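Local coordinates for acyl-[acyl-carrier-protein]--UDP-N-acetylglucosamine O-acyltransferase (Acinetobacter baumannii, PDB 4E6U) that catalyses transfer of an acyl chain from acyl-carrier protein to UDP-N-acetylglucosamine, which as in its relatives is probably the opening reaction of lipid A synthesis, at residues Ile64-Ser69 and Ile94-Ser99; Gly71-Asp76 and Leu100-Val105; Trp85-Asn90 and Asn108-Ile113; Asn135-Asn140 and Val153-Asn158. All coordinates share one frame; numbering follows the deposited sequence.

Overall arrangement
All four contacts join successive coils of one left-handed parallel beta-helix. Contacts 1 and 2 are buried, contacts 3 and 4 only partly so. Contacts 1, 2 and 3 follow the same two coils: a backbone bond from Leu100 N to Ser69 O ties contact 1 to contact 2, and Thr111 OG1 meets His101 O between contacts 2 and 3. Contact 4 lies further along the helix, in the sheet that also holds strands 63-64 and 93-94. Contacts 1, 2 and 4 meet other subunits, the first two with charged and aromatic groups, the last with asparagines and an isoleucine; contact 2 adds bridging waters. Contact 3, touched by no other chain, is a regular strand ladder.

Contact 1. Residues Ile64-Ser69 and Ile94-Ser99; sequences IFQFAS and IREHCS
Arg95 lays its guanidinium flat over one face of the Phe65 ring, with centres 3.8 Å apart and planes only 9° from parallel. CZ stands over the ring face, which makes this a cation-pi pair, and Arg95 CD lies 3.5 Å from Phe65 CE1. Bends at chi2 (-54°) and chi3 (-56°) bring CD and NE over that face. Arg95 NE and NH2 both grip Glu96 OE1, fixing the rotation of the guanidinium; NH2 also bonds Val73 O of the second subunit. Glu96 OE2 bonds Ser69 OG and His101 NE2 of that subunit.

The Phe67 and His97 rings barely overlap, centroids 5.4 Å apart, yet Phe67 CD2 touches His97 NE2 at 3.5 Å; NE2 bonds Phe67 O of the second subunit. Packing is looser at the aliphatic end: Ile64 CG1 is 4.2 Å from Ile94 CD1, and Ala68 CB 4.3 Å from Ile94 CG2. Neither end opens to solvent, since all twelve residues are buried and the second subunit covers Arg95, Glu96 and His97. Two backbone bonds flank the turns, Phe65 N to Ile94 O (2.9 Å) and Ser69 N to Cys98 O (2.9 Å). The type II turn Phe65-Ala68 stacks on Arg95-Cys98, as corners do in a left-handed parallel beta-helix.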
# COMPACT_ATOMS: atom_id res chain seq x y z
N ILE A 64 -3.80 8.51 -18.10
CA ILE A 64 -3.94 7.30 -17.28
C ILE A 64 -2.78 6.37 -17.59
O ILE A 64 -2.58 5.99 -18.76
CB ILE A 64 -5.27 6.58 -17.54
CG1 ILE A 64 -6.45 7.56 -17.40
CG2 ILE A 64 -5.42 5.39 -16.58
CD1 ILE A 64 -7.85 6.94 -17.63
N PHE A 65 -2.03 6.00 -16.56
CA PHE A 65 -0.80 5.22 -16.72
C PHE A 65 -1.03 3.72 -16.57
O PHE A 65 -2.10 3.24 -16.14
CB PHE A 65 0.24 5.69 -15.69
CG PHE A 65 0.86 7.02 -16.02
CD1 PHE A 65 0.13 8.21 -15.86
CD2 PHE A 65 2.17 7.09 -16.46
CE1 PHE A 65 0.71 9.46 -16.15
CE2 PHE A 65 2.76 8.33 -16.76
CZ PHE A 65 2.02 9.52 -16.60
N GLN A 66 -0.01 2.97 -16.97
CA GLN A 66 -0.07 1.52 -16.99
C GLN A 66 -0.48 0.92 -15.66
O GLN A 66 -0.08 1.39 -14.57
CB GLN A 66 1.30 0.94 -17.41
CG GLN A 66 2.52 1.46 -16.62
CD GLN A 66 3.17 2.72 -17.19
OE1 GLN A 66 4.27 3.11 -16.72
NE2 GLN A 66 2.56 3.33 -18.15
N PHE A 67 -1.25 -0.16 -15.79
CA PHE A 67 -1.69 -0.99 -14.66
C PHE A 67 -2.73 -0.30 -13.78
O PHE A 67 -3.01 -0.77 -12.68
CB PHE A 67 -0.50 -1.48 -13.81
CG PHE A 67 0.67 -1.98 -14.63
CD1 PHE A 67 0.51 -3.01 -15.56
CD2 PHE A 67 1.94 -1.43 -14.45
CE1 PHE A 67 1.61 -3.46 -16.30
CE2 PHE A 67 3.03 -1.90 -15.18
CZ PHE A 67 2.87 -2.90 -16.10
N ALA A 68 -3.32 0.77 -14.28
CA ALA A 68 -4.50 1.31 -13.63
C ALA A 68 -5.73 0.51 -14.01
O ALA A 68 -5.93 0.13 -15.17
CB ALA A 68 -4.66 2.76 -14.01
N SER A 69 -6.57 0.27 -13.00
CA SER A 69 -7.85 -0.40 -13.17
C SER A 69 -8.94 0.65 -12.97
O SER A 69 -9.16 1.13 -11.85
CB SER A 69 -7.98 -1.51 -12.13
OG SER A 69 -9.25 -2.13 -12.22
N ILE A 94 -3.89 10.00 -13.51
CA ILE A 94 -4.14 8.76 -12.79
C ILE A 94 -2.93 7.86 -13.00
O ILE A 94 -2.70 7.35 -14.10
CB ILE A 94 -5.45 8.10 -13.27
CG1 ILE A 94 -6.65 9.04 -12.98
CG2 ILE A 94 -5.66 6.74 -12.61
CD1 ILE A 94 -7.95 8.66 -13.65
N ARG A 95 -2.12 7.72 -11.96
CA ARG A 95 -0.84 7.04 -12.07
C ARG A 95 -0.96 5.52 -11.98
O ARG A 95 -2.05 4.93 -11.82
CB ARG A 95 0.10 7.60 -11.01
CG ARG A 95 0.42 9.10 -11.21
CD ARG A 95 0.96 9.40 -12.63
NE ARG A 95 2.13 8.57 -12.88
CZ ARG A 95 3.37 9.00 -13.09
NH1 ARG A 95 3.66 10.30 -13.18
NH2 ARG A 95 4.34 8.10 -13.25
N GLU A 96 0.19 4.86 -12.12
CA GLU A 96 0.22 3.40 -12.14
C GLU A 96 -0.48 2.78 -10.95
O GLU A 96 -0.40 3.29 -9.83
CB GLU A 96 1.66 2.88 -12.18
CG GLU A 96 2.51 3.44 -13.33
CD GLU A 96 3.35 4.61 -12.90
OE1 GLU A 96 2.79 5.70 -12.62
OE2 GLU A 96 4.58 4.46 -12.84
N HIS A 97 -1.15 1.66 -11.18
CA HIS A 97 -1.69 0.82 -10.10
C HIS A 97 -2.87 1.42 -9.35
O HIS A 97 -3.29 0.86 -8.34
CB HIS A 97 -0.58 0.39 -9.11
CG HIS A 97 0.59 -0.25 -9.77
ND1 HIS A 97 1.87 0.27 -9.70
CD2 HIS A 97 0.68 -1.36 -10.55
CE1 HIS A 97 2.70 -0.50 -10.38
NE2 HIS A 97 2.00 -1.49 -10.92
N CYS A 98 -3.42 2.52 -9.84
CA CYS A 98 -4.66 3.02 -9.23
C CYS A 98 -5.81 2.08 -9.48
O CYS A 98 -5.79 1.27 -10.43
CB CYS A 98 -5.03 4.40 -9.76
SG CYS A 98 -3.92 5.71 -9.18
N SER A 99 -6.82 2.16 -8.63
CA SER A 99 -8.05 1.39 -8.83
C SER A 99 -9.21 2.31 -8.52
O SER A 99 -9.26 2.90 -7.43
CB SER A 99 -8.08 0.10 -8.00
OG SER A 99 -7.77 0.36 -6.64

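Contact 2. Residues Gly71-Asp76 and Leu100-Val105; sequences GEVCQD and LHRGTV
The imidazole of His101 carries Val73 O over the centre of one face, 3.7 Å above the plane, while Gln75 CD and a water lie in plane at its edge. Gln75 CG comes to 3.6 Å from His101 CE1, its amide plane turned 75° from the ring; OE1 of that amide accepts from Val121 N of the third subunit, and NE2 bonds Asn139 OD1 there. The edge water accepts from Gln75 N and lies 2.9 Å from His101 ND1; the other ring nitrogen, NE2, bonds Glu96 OE2 of the third subunit.

The second flat group, the Arg102 guanidinium, has Val73 N over one face, offset toward the rim, and a different water in plane at its edge. Its chain bends at chi3 (-53°), and NH1, at the far end, donates to Gly71 O at 2.8 Å, standing above the carbonyl plane.

The backbones pair in parallel at one bridge, Glu72 with His101, and then diverge. Leu100 O accepts from both Gly71 N (2.8 Å) and Glu72 N, and Arg102 N returns a bond to Glu72 O at 2.9 Å. Further on, Cys74 SG packs on Thr104 CG2, and a third water joins Cys74 N to Gly103 O.

Glu72 OE2 stays 4.5 Å from Arg102 NH1. The water at the guanidinium edge accepts from NH1 and donates to OE2, which Val73 N also grips; the opposite charges may add a longer-range attraction without a salt bridge.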
# COMPACT_ATOMS: atom_id res chain seq x y z
N GLY A 71 -12.79 2.08 -13.49
CA GLY A 71 -14.20 1.73 -13.76
C GLY A 71 -14.45 0.24 -13.71
O GLY A 71 -15.10 -0.33 -14.58
N GLU A 72 -13.90 -0.39 -12.68
CA GLU A 72 -14.17 -1.79 -12.41
C GLU A 72 -15.30 -1.90 -11.40
O GLU A 72 -15.56 -0.94 -10.65
CB GLU A 72 -12.89 -2.47 -11.90
CG GLU A 72 -12.98 -4.01 -11.79
CD GLU A 72 -13.55 -4.64 -13.06
OE1 GLU A 72 -12.77 -4.86 -14.01
OE2 GLU A 72 -14.78 -4.90 -13.15
N VAL A 73 -15.97 -3.05 -11.37
CA VAL A 73 -17.04 -3.29 -10.41
C VAL A 73 -16.51 -3.12 -8.99
O VAL A 73 -15.34 -3.41 -8.68
CB VAL A 73 -17.67 -4.70 -10.58
CG1 VAL A 73 -18.40 -4.81 -11.92
CG2 VAL A 73 -16.64 -5.82 -10.40
N CYS A 74 -17.36 -2.66 -8.11
CA CYS A 74 -16.92 -2.39 -6.75
C CYS A 74 -16.68 -3.65 -5.92
O CYS A 74 -16.94 -4.77 -6.36
CB CYS A 74 -17.90 -1.48 -6.04
SG CYS A 74 -19.39 -2.28 -5.58
N GLN A 75 -16.19 -3.43 -4.71
CA GLN A 75 -15.81 -4.50 -3.78
C GLN A 75 -16.87 -4.76 -2.71
O GLN A 75 -16.70 -5.65 -1.87
CB GLN A 75 -14.48 -4.15 -3.12
CG GLN A 75 -13.36 -4.06 -4.13
CD GLN A 75 -12.02 -3.82 -3.48
OE1 GLN A 75 -11.09 -4.60 -3.70
NE2 GLN A 75 -11.88 -2.73 -2.73
N ASP A 76 -17.93 -3.97 -2.73
CA ASP A 76 -19.04 -4.10 -1.77
C ASP A 76 -19.74 -5.44 -1.97
O ASP A 76 -20.21 -5.75 -3.06
CB ASP A 76 -20.01 -2.94 -1.98
CG ASP A 76 -20.99 -2.79 -0.83
OD1 ASP A 76 -21.35 -3.83 -0.21
OD2 ASP A 76 -21.39 -1.64 -0.55
N LEU A 100 -10.09 2.48 -9.49
CA LEU A 100 -11.26 3.35 -9.37
C LEU A 100 -12.48 2.51 -9.65
O LEU A 100 -12.61 1.93 -10.73
CB LEU A 100 -11.19 4.54 -10.35
CG LEU A 100 -10.21 5.64 -9.96
CD1 LEU A 100 -8.82 5.31 -10.50
CD2 LEU A 100 -10.71 6.99 -10.47
N HIS A 101 -13.38 2.41 -8.68
CA HIS A 101 -14.50 1.49 -8.79
C HIS A 101 -15.84 2.17 -8.99
O HIS A 101 -16.04 3.28 -8.52
CB HIS A 101 -14.56 0.55 -7.60
CG HIS A 101 -13.44 -0.44 -7.59
ND1 HIS A 101 -13.16 -1.23 -6.49
CD2 HIS A 101 -12.52 -0.75 -8.53
CE1 HIS A 101 -12.12 -2.00 -6.78
NE2 HIS A 101 -11.73 -1.74 -8.02
N ARG A 102 -16.73 1.48 -9.69
CA ARG A 102 -18.06 1.99 -10.01
C ARG A 102 -18.94 1.97 -8.77
O ARG A 102 -18.59 1.39 -7.73
CB ARG A 102 -18.66 1.19 -11.16
CG ARG A 102 -17.75 1.22 -12.41
CD ARG A 102 -18.47 0.79 -13.67
NE ARG A 102 -19.15 -0.51 -13.57
CZ ARG A 102 -18.70 -1.66 -14.09
NH1 ARG A 102 -17.53 -1.73 -14.71
NH2 ARG A 102 -19.43 -2.76 -13.98
N GLY A 103 -20.10 2.64 -8.87
CA GLY A 103 -20.97 2.81 -7.70
C GLY A 103 -21.85 1.63 -7.35
O GLY A 103 -21.73 0.54 -7.90
N THR A 104 -22.75 1.87 -6.39
CA THR A 104 -23.73 0.86 -5.98
C THR A 104 -25.12 1.48 -6.02
O THR A 104 -25.29 2.68 -5.85
CB THR A 104 -23.48 0.33 -4.56
OG1 THR A 104 -23.57 1.40 -3.61
CG2 THR A 104 -22.09 -0.33 -4.45
N VAL A 105 -26.12 0.63 -6.26
CA VAL A 105 -27.50 1.13 -6.33
C VAL A 105 -28.03 1.62 -5.00
O VAL A 105 -28.93 2.46 -4.97
CB VAL A 105 -28.48 0.14 -6.99
CG1 VAL A 105 -28.10 -0.07 -8.46
CG2 VAL A 105 -28.56 -1.18 -6.22
O HOH W 1 -16.03 -4.14 -15.47
O HOH W 2 -19.94 -1.51 -8.95
O HOH W 3 -15.02 -0.68 -4.40
O HOH W 4 -23.58 0.31 -1.01

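Contact 3. Residues Trp85-Asn90 and Asn108-Ile113; sequences WLEIGN and NALTKI
Leu110 and Glu87 cross at about a right angle, with Leu110 CD1 set against Glu87 CG and CD, 3.6 Å from the latter. Chi1 (178°) puts Leu110 CG anti to its backbone N; CD1, beyond it, is also 3.9 Å from Trp85 CB. Glu87 runs extended beyond CG and meets Lys112 obliquely: NZ forms a salt bridge to OE1 at 3.0 Å, approaching from the anti side. Glu87 and Lys112 were each modelled in two conformers, so every contact of the Glu87 side chain given here belongs to one of two.

On the opposite face, Leu86 crosses Thr111 obliquely and sets CD1 3.7 Å from Thr111 CG2. Ile88 and Ile113 lie side by side, pointing the same way, although Ile113 too has an alternate position.

Their common base is a parallel ladder, the strand axes 4.7 Å apart and 10° from parallel. Thr111 N donates to Trp85 O, Glu87 N to Thr111 O at 2.8 Å, and Ile113 N to Glu87 O at 2.8 Å.

Strand 85-88 lies between strands 56-58 and 110-113 in its sheet of the beta-helix. From the former, Arg57 NH1 forms a salt bridge with Glu87 OE2 and Arg57 a cation-pi contact with Trp85, while Leu86 points inward to Val70 and Leu100 on strands 69-70 and 99-101.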
# COMPACT_ATOMS: atom_id res chain seq x y z
N TRP A 85 -22.04 3.16 -12.50
CA TRP A 85 -21.15 3.97 -13.33
C TRP A 85 -19.99 4.57 -12.56
O TRP A 85 -20.02 4.71 -11.33
CB TRP A 85 -21.96 5.10 -13.97
CG TRP A 85 -22.93 4.59 -14.98
CD1 TRP A 85 -24.18 4.06 -14.74
CD2 TRP A 85 -22.73 4.52 -16.39
NE1 TRP A 85 -24.76 3.68 -15.93
CE2 TRP A 85 -23.90 3.96 -16.95
CE3 TRP A 85 -21.68 4.91 -17.24
CZ2 TRP A 85 -24.04 3.75 -18.34
CZ3 TRP A 85 -21.82 4.70 -18.62
CH2 TRP A 85 -23.00 4.12 -19.14
N LEU A 86 -18.98 4.95 -13.33
CA LEU A 86 -17.90 5.83 -12.91
C LEU A 86 -17.85 7.01 -13.87
O LEU A 86 -17.92 6.83 -15.08
CB LEU A 86 -16.53 5.11 -12.91
CG LEU A 86 -15.27 5.98 -12.75
CD1 LEU A 86 -15.24 6.63 -11.38
CD2 LEU A 86 -14.02 5.12 -12.94
N GLU A 87 -17.71 8.21 -13.31
CA GLU A 87 -17.44 9.41 -14.10
C GLU A 87 -16.14 10.06 -13.68
O GLU A 87 -15.87 10.19 -12.47
CB GLU A 87 -18.61 10.41 -13.95
CG GLU A 87 -19.85 10.00 -14.71
CD GLU A 87 -21.05 10.88 -14.43
OE1 GLU A 87 -20.96 11.82 -13.61
OE2 GLU A 87 -22.10 10.59 -15.05
N ILE A 88 -15.33 10.45 -14.65
CA ILE A 88 -14.09 11.16 -14.44
C ILE A 88 -14.16 12.43 -15.28
O ILE A 88 -14.55 12.35 -16.46
CB ILE A 88 -12.90 10.28 -14.89
CG1 ILE A 88 -12.73 9.09 -13.94
CG2 ILE A 88 -11.61 11.07 -14.98
CD1 ILE A 88 -11.84 7.98 -14.50
N GLY A 89 -13.79 13.57 -14.70
CA GLY A 89 -13.83 14.86 -15.42
C GLY A 89 -12.63 15.05 -16.33
O GLY A 89 -12.26 14.14 -17.10
N ASN A 90 -12.04 16.23 -16.27
CA ASN A 90 -11.01 16.63 -17.22
C ASN A 90 -9.68 16.86 -16.55
O ASN A 90 -9.61 17.22 -15.38
CB ASN A 90 -11.42 17.95 -17.88
CG ASN A 90 -12.82 17.91 -18.42
OD1 ASN A 90 -13.20 17.00 -19.13
ND2 ASN A 90 -13.60 18.94 -18.08
N ASN A 108 -26.22 6.05 -5.20
CA ASN A 108 -26.70 6.75 -6.39
C ASN A 108 -26.11 6.15 -7.67
O ASN A 108 -26.12 6.79 -8.73
CB ASN A 108 -26.37 8.24 -6.29
CG ASN A 108 -27.07 9.09 -7.36
OD1 ASN A 108 -28.22 8.84 -7.72
ND2 ASN A 108 -26.36 10.10 -7.86
N ALA A 109 -25.57 4.93 -7.56
CA ALA A 109 -25.09 4.17 -8.73
C ALA A 109 -23.97 4.89 -9.47
O ALA A 109 -23.80 4.71 -10.68
CB ALA A 109 -26.27 3.83 -9.67
N LEU A 110 -23.19 5.68 -8.75
CA LEU A 110 -22.20 6.54 -9.40
C LEU A 110 -21.03 6.88 -8.50
O LEU A 110 -21.18 7.39 -7.39
CB LEU A 110 -22.86 7.85 -9.89
CG LEU A 110 -21.95 8.88 -10.54
CD1 LEU A 110 -21.42 8.37 -11.86
CD2 LEU A 110 -22.71 10.20 -10.74
N THR A 111 -19.83 6.56 -8.98
CA THR A 111 -18.62 7.11 -8.42
C THR A 111 -18.21 8.25 -9.32
O THR A 111 -18.27 8.09 -10.55
CB THR A 111 -17.53 6.05 -8.44
OG1 THR A 111 -17.99 4.88 -7.75
CG2 THR A 111 -16.24 6.56 -7.81
N LYS A 112 -17.83 9.39 -8.75
CA LYS A 112 -17.56 10.59 -9.54
C LYS A 112 -16.30 11.27 -9.08
O LYS A 112 -16.12 11.50 -7.88
CB LYS A 112 -18.75 11.56 -9.49
CG LYS A 112 -18.56 12.81 -10.33
CD LYS A 112 -19.88 13.54 -10.50
CE LYS A 112 -19.73 14.75 -11.42
NZ LYS A 112 -19.50 14.36 -12.85
N ILE A 113 -15.40 11.55 -10.02
CA ILE A 113 -14.21 12.36 -9.76
C ILE A 113 -14.27 13.56 -10.70
O ILE A 113 -14.67 13.42 -11.87
CB ILE A 113 -12.86 11.52 -9.89
CG1 ILE A 113 -12.04 11.85 -11.12
CG2 ILE A 113 -13.08 10.02 -9.59
CD1 ILE A 113 -10.59 11.34 -11.03

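Contact 4. Residues Asn135-Asn140 and Val153-Asn158; sequences NIFANN and VIVGGN. With EDO (1,2-ethanediol), chain J.
A parallel ladder between successive hexapeptide coils pairs Asn135-Asn140 with Val153-Asn158, the two segments running only 4° apart. It starts with a side chain: Asn135 OD1 accepts from Val153 N at 2.8 Å, in the carbonyl plane and on a lone pair. Chi1 (-59°) puts Asn135 CG anti to the carbonyl carbon. The amide lies obliquely across Val153, its OD1 close to CB, and ND2 is used by Gly150 O. Backbone bonds then alternate between the strands. Ile136 N donates to Val153 O, Val155 N to Ile136 O at 2.9 Å, and Ala138 N to Val155 O at 2.9 Å, each met almost head-on by its donor.

In the left-handed parallel beta-helix that this repeat builds, side chains of neighbouring coils stack in register, and two such stacks occur here. Phe137 CD1 meets Val155 CG2 at 4.0 Å on the buried face, the two side chains crossing at a slant. On the other, more exposed face Ile136 CD1 reaches Ile154 CG1 at 4.4 Å, and Ile136 also packs on Leu77 of the second subunit.

Past the strands both chains turn the corner. Ala138 CB comes 3.3 Å from Gly157 N, and Asn158 N donates to Asn139 O at 2.8 Å. Asn140 and Asn158 occupy equivalent places with positive phi (65° for Asn140), a backbone region that asparagine commonly adopts. Asn139 OD1 accepts from O1 of a 1,2-ethanediol, probably left by the crystallisation liquor, at 3.0 Å, and also from Gln75 NE2 of the second subunit.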
# COMPACT_ATOMS: atom_id res chain seq x y z
N ASN A 135 -7.42 18.13 -6.38
CA ASN A 135 -6.96 17.36 -5.24
C ASN A 135 -5.70 16.58 -5.55
O ASN A 135 -5.42 16.29 -6.71
CB ASN A 135 -8.05 16.40 -4.80
CG ASN A 135 -9.33 17.12 -4.43
OD1 ASN A 135 -9.35 17.90 -3.47
ND2 ASN A 135 -10.39 16.87 -5.18
N ILE A 136 -4.95 16.24 -4.51
CA ILE A 136 -3.74 15.43 -4.66
C ILE A 136 -3.84 14.29 -3.69
O ILE A 136 -3.97 14.49 -2.48
CB ILE A 136 -2.46 16.23 -4.36
CG1 ILE A 136 -2.29 17.39 -5.35
CG2 ILE A 136 -1.24 15.27 -4.36
CD1 ILE A 136 -1.15 18.35 -5.00
N PHE A 137 -3.80 13.06 -4.21
CA PHE A 137 -3.74 11.85 -3.41
C PHE A 137 -2.35 11.27 -3.59
O PHE A 137 -1.98 10.87 -4.69
CB PHE A 137 -4.78 10.84 -3.89
CG PHE A 137 -6.18 11.37 -3.88
CD1 PHE A 137 -7.00 11.19 -2.77
CD2 PHE A 137 -6.67 12.07 -4.98
CE1 PHE A 137 -8.29 11.67 -2.76
CE2 PHE A 137 -7.96 12.54 -4.99
CZ PHE A 137 -8.78 12.35 -3.87
N ALA A 138 -1.57 11.26 -2.52
CA ALA A 138 -0.22 10.71 -2.58
C ALA A 138 -0.25 9.19 -2.65
O ALA A 138 -1.31 8.56 -2.62
CB ALA A 138 0.62 11.20 -1.42
N ASN A 139 0.91 8.59 -2.80
CA ASN A 139 0.98 7.16 -3.05
C ASN A 139 0.24 6.33 -2.03
O ASN A 139 0.27 6.64 -0.83
CB ASN A 139 2.44 6.70 -3.05
CG ASN A 139 3.16 7.09 -4.31
OD1 ASN A 139 3.09 8.22 -4.73
ND2 ASN A 139 3.87 6.13 -4.92
N ASN A 140 -0.40 5.26 -2.47
CA ASN A 140 -0.99 4.25 -1.57
C ASN A 140 -2.16 4.76 -0.71
O ASN A 140 -2.47 4.17 0.33
CB ASN A 140 0.09 3.62 -0.66
CG ASN A 140 1.17 2.87 -1.42
OD1 ASN A 140 0.91 2.25 -2.44
ND2 ASN A 140 2.38 2.93 -0.92
N VAL A 153 -7.78 19.54 -1.80
CA VAL A 153 -7.40 18.70 -0.66
C VAL A 153 -6.08 17.99 -0.96
O VAL A 153 -5.82 17.62 -2.12
CB VAL A 153 -8.50 17.64 -0.40
CG1 VAL A 153 -8.11 16.70 0.74
CG2 VAL A 153 -9.85 18.34 -0.11
N ILE A 154 -5.25 17.79 0.05
CA ILE A 154 -4.03 17.00 -0.11
C ILE A 154 -4.12 15.87 0.88
O ILE A 154 -4.31 16.09 2.09
CB ILE A 154 -2.76 17.81 0.12
CG1 ILE A 154 -2.68 18.97 -0.89
CG2 ILE A 154 -1.49 16.91 0.06
CD1 ILE A 154 -1.53 19.93 -0.68
N VAL A 155 -3.99 14.64 0.38
CA VAL A 155 -3.99 13.46 1.23
C VAL A 155 -2.61 12.83 1.19
O VAL A 155 -2.15 12.36 0.15
CB VAL A 155 -5.06 12.44 0.83
CG1 VAL A 155 -5.11 11.29 1.85
CG2 VAL A 155 -6.44 13.11 0.67
N GLY A 156 -1.92 12.83 2.33
CA GLY A 156 -0.56 12.31 2.40
C GLY A 156 -0.49 10.81 2.20
O GLY A 156 -1.46 10.08 2.40
N GLY A 157 0.70 10.36 1.82
CA GLY A 157 0.88 8.98 1.38
C GLY A 157 0.54 7.95 2.43
O GLY A 157 0.77 8.17 3.63
N ASN A 158 0.01 6.84 1.98
CA ASN A 158 -0.28 5.69 2.82
C ASN A 158 -1.35 5.98 3.88
O ASN A 158 -1.37 5.39 4.96
CB ASN A 158 1.00 5.15 3.47
CG ASN A 158 0.82 3.74 3.92
OD1 ASN A 158 0.01 3.00 3.36
ND2 ASN A 158 1.57 3.34 4.95
C1 EDO J . 5.60 9.65 -2.87
O1 EDO J . 4.27 10.18 -2.78
C2 EDO J . 5.73 8.38 -2.04
O2 EDO J . 4.66 8.31 -1.09
O HOH W 5 -2.60 2.49 2.30